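Local coordinates for protein CopN (Chlamydia pneumoniae, PDB 4NRH) that binds the chaperone Scc3 and probably acts as a type III secretion gatekeeper that directs secretion of translocator proteins, at residues Q88-N91 and T92-Q96. Numbering follows the deposited sequence.
Sequences QARN and THTEQ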
loop_
_atom_site.group_PDB
_atom_site.type_symbol
_atom_site.label_atom_id
_atom_site.label_comp_id
_atom_site.label_asym_id
_atom_site.label_seq_id
_atom_site.Cartn_x
_atom_site.Cartn_y
_atom_site.Cartn_z
ATOM N N GLN A 88 35.845 25.981 -3.991
ATOM C CA GLN A 88 34.965 27.065 -4.417
ATOM C C GLN A 88 34.128 26.645 -5.620
ATOM O O GLN A 88 32.923 26.895 -5.670
ATOM C CB GLN A 88 35.769 28.323 -4.757
ATOM C CG GLN A 88 36.409 29.008 -3.563
ATOM C CD GLN A 88 37.458 30.024 -3.974
ATOM O OE1 GLN A 88 38.554 30.063 -3.416
ATOM N NE2 GLN A 88 37.124 30.854 -4.956
ATOM N N ALA A 89 34.782 26.015 -6.592
ATOM C CA ALA A 89 34.116 25.563 -7.811
ATOM C C ALA A 89 33.005 24.560 -7.515
ATOM O O ALA A 89 31.920 24.642 -8.090
ATOM C CB ALA A 89 35.129 24.956 -8.770
ATOM N N ARG A 90 33.281 23.614 -6.622
ATOM C CA ARG A 90 32.281 22.628 -6.229
ATOM C C ARG A 90 31.090 23.302 -5.552
ATOM O O ARG A 90 29.938 22.950 -5.808
ATOM C CB ARG A 90 32.886 21.571 -5.301
ATOM C CG ARG A 90 31.853 20.606 -4.732
ATOM C CD ARG A 90 32.495 19.451 -3.981
ATOM N NE ARG A 90 33.110 19.873 -2.727
ATOM C CZ ARG A 90 33.219 19.095 -1.656
ATOM N NH1 ARG A 90 32.752 17.854 -1.686
ATOM N NH2 ARG A 90 33.792 19.559 -0.553
ATOM N N ASN A 91 31.378 24.274 -4.691
ATOM C CA ASN A 91 30.332 25.025 -4.003
ATOM C C ASN A 91 29.440 25.792 -4.973
ATOM O O ASN A 91 28.223 25.850 -4.796
ATOM C CB ASN A 91 30.948 25.992 -2.991
ATOM C CG ASN A 91 29.910 26.874 -2.327
ATOM O OD1 ASN A 91 29.081 26.401 -1.548
ATOM N ND2 ASN A 91 29.951 28.166 -2.630
ATOM N N THR A 92 30.054 26.385 -5.992
ATOM C CA THR A 92 29.312 27.120 -7.012
ATOM C C THR A 92 28.421 26.167 -7.804
ATOM O O THR A 92 27.268 26.479 -8.102
ATOM C CB THR A 92 30.258 27.865 -7.974
ATOM O OG1 THR A 92 31.062 28.792 -7.235
ATOM C CG2 THR A 92 29.465 28.618 -9.030
ATOM N N HIS A 93 28.969 25.003 -8.138
ATOM C CA HIS A 93 28.230 23.968 -8.852
ATOM C C HIS A 93 26.995 23.528 -8.073
ATOM O O HIS A 93 25.896 23.445 -8.625
ATOM C CB HIS A 93 29.132 22.765 -9.126
ATOM C CG HIS A 93 28.493 21.709 -9.974
ATOM N ND1 HIS A 93 27.785 20.654 -9.438
ATOM C CD2 HIS A 93 28.461 21.542 -11.316
ATOM C CE1 HIS A 93 27.341 19.886 -10.417
ATOM N NE2 HIS A 93 27.737 20.401 -11.566
ATOM N N THR A 94 27.189 23.235 -6.791
ATOM C CA THR A 94 26.097 22.829 -5.914
ATOM C C THR A 94 25.043 23.928 -5.808
ATOM O O THR A 94 23.844 23.653 -5.794
ATOM C CB THR A 94 26.617 22.473 -4.505
ATOM O OG1 THR A 94 27.457 21.315 -4.584
ATOM C CG2 THR A 94 25.463 22.192 -3.550
ATOM N N GLU A 95 25.497 25.175 -5.749
ATOM C CA GLU A 95 24.592 26.318 -5.673
ATOM C C GLU A 95 23.798 26.488 -6.964
ATOM O O GLU A 95 22.601 26.778 -6.936
ATOM C CB GLU A 95 25.370 27.602 -5.370
ATOM C CG GLU A 95 25.615 27.855 -3.892
ATOM C CD GLU A 95 26.490 29.072 -3.654
ATOM O OE1 GLU A 95 26.308 30.085 -4.364
ATOM O OE2 GLU A 95 27.356 29.017 -2.755
ATOM N N GLN A 96 24.474 26.306 -8.093
ATOM C CA GLN A 96 23.859 26.488 -9.402
ATOM C C GLN A 96 22.825 25.411 -9.731
ATOM O O GLN A 96 21.704 25.719 -10.133
ATOM C CB GLN A 96 24.941 26.516 -10.486
ATOM C CG GLN A 96 24.407 26.463 -11.907
ATOM C CD GLN A 96 25.515 26.427 -12.942
ATOM O OE1 GLN A 96 26.680 26.684 -12.631
ATOM N NE2 GLN A 96 25.158 26.109 -14.181
#
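N91 and E95, one helical turn apart, reach for each other on the exposed flank of the helix. ND2 of N91 lies 2.7 Å from OE2 of E95, but the N-H points well off the oxygen (126°), which makes this a short yet weak hydrogen bond. The amide and the carboxylate stand nearly perpendicular, their planes 82° apart. The first torsion of E95 brings its chain round to the amide: CG turns back beside the residue's own backbone N (chi1 -86°), and the chain then runs extended, so that its carboxylate end reaches N91. CG of E95 passes 3.4 Å from O of N91, the same oxygen that takes the backbone N-H of E95.

T92 folds back on the helix in another manner. With OG1 beside the backbone N, the hydroxyl donates to O of Q88 at 3.1 Å, arriving from above the carbonyl plane. T92 N holds the same oxygen at 2.9 Å, so Q88 O is gripped twice by one residue. T94 places OG1 3.2 Å from O of R90, a contact that remains unsettled, since the hydroxyl could equally donate to another acceptor; the backbone bond from T94 N to R90 O measures 2.9 Å. These are i to i+4 contacts of a regular alpha-helix: T92 adds a side-chain hydroxyl to the backbone bond, and T94 may do the same.

A89 and H93 are buried on the inward side of helix 80-97, within the HrpJ-like region; T92 borders that side, and these three touch helix 47-57. R90 lies along helix 61-74, with a salt bridge to D69. H93 hydrogen-bonds Q64 of that helix through NE2, while H93 and T94 also meet helix 99-105.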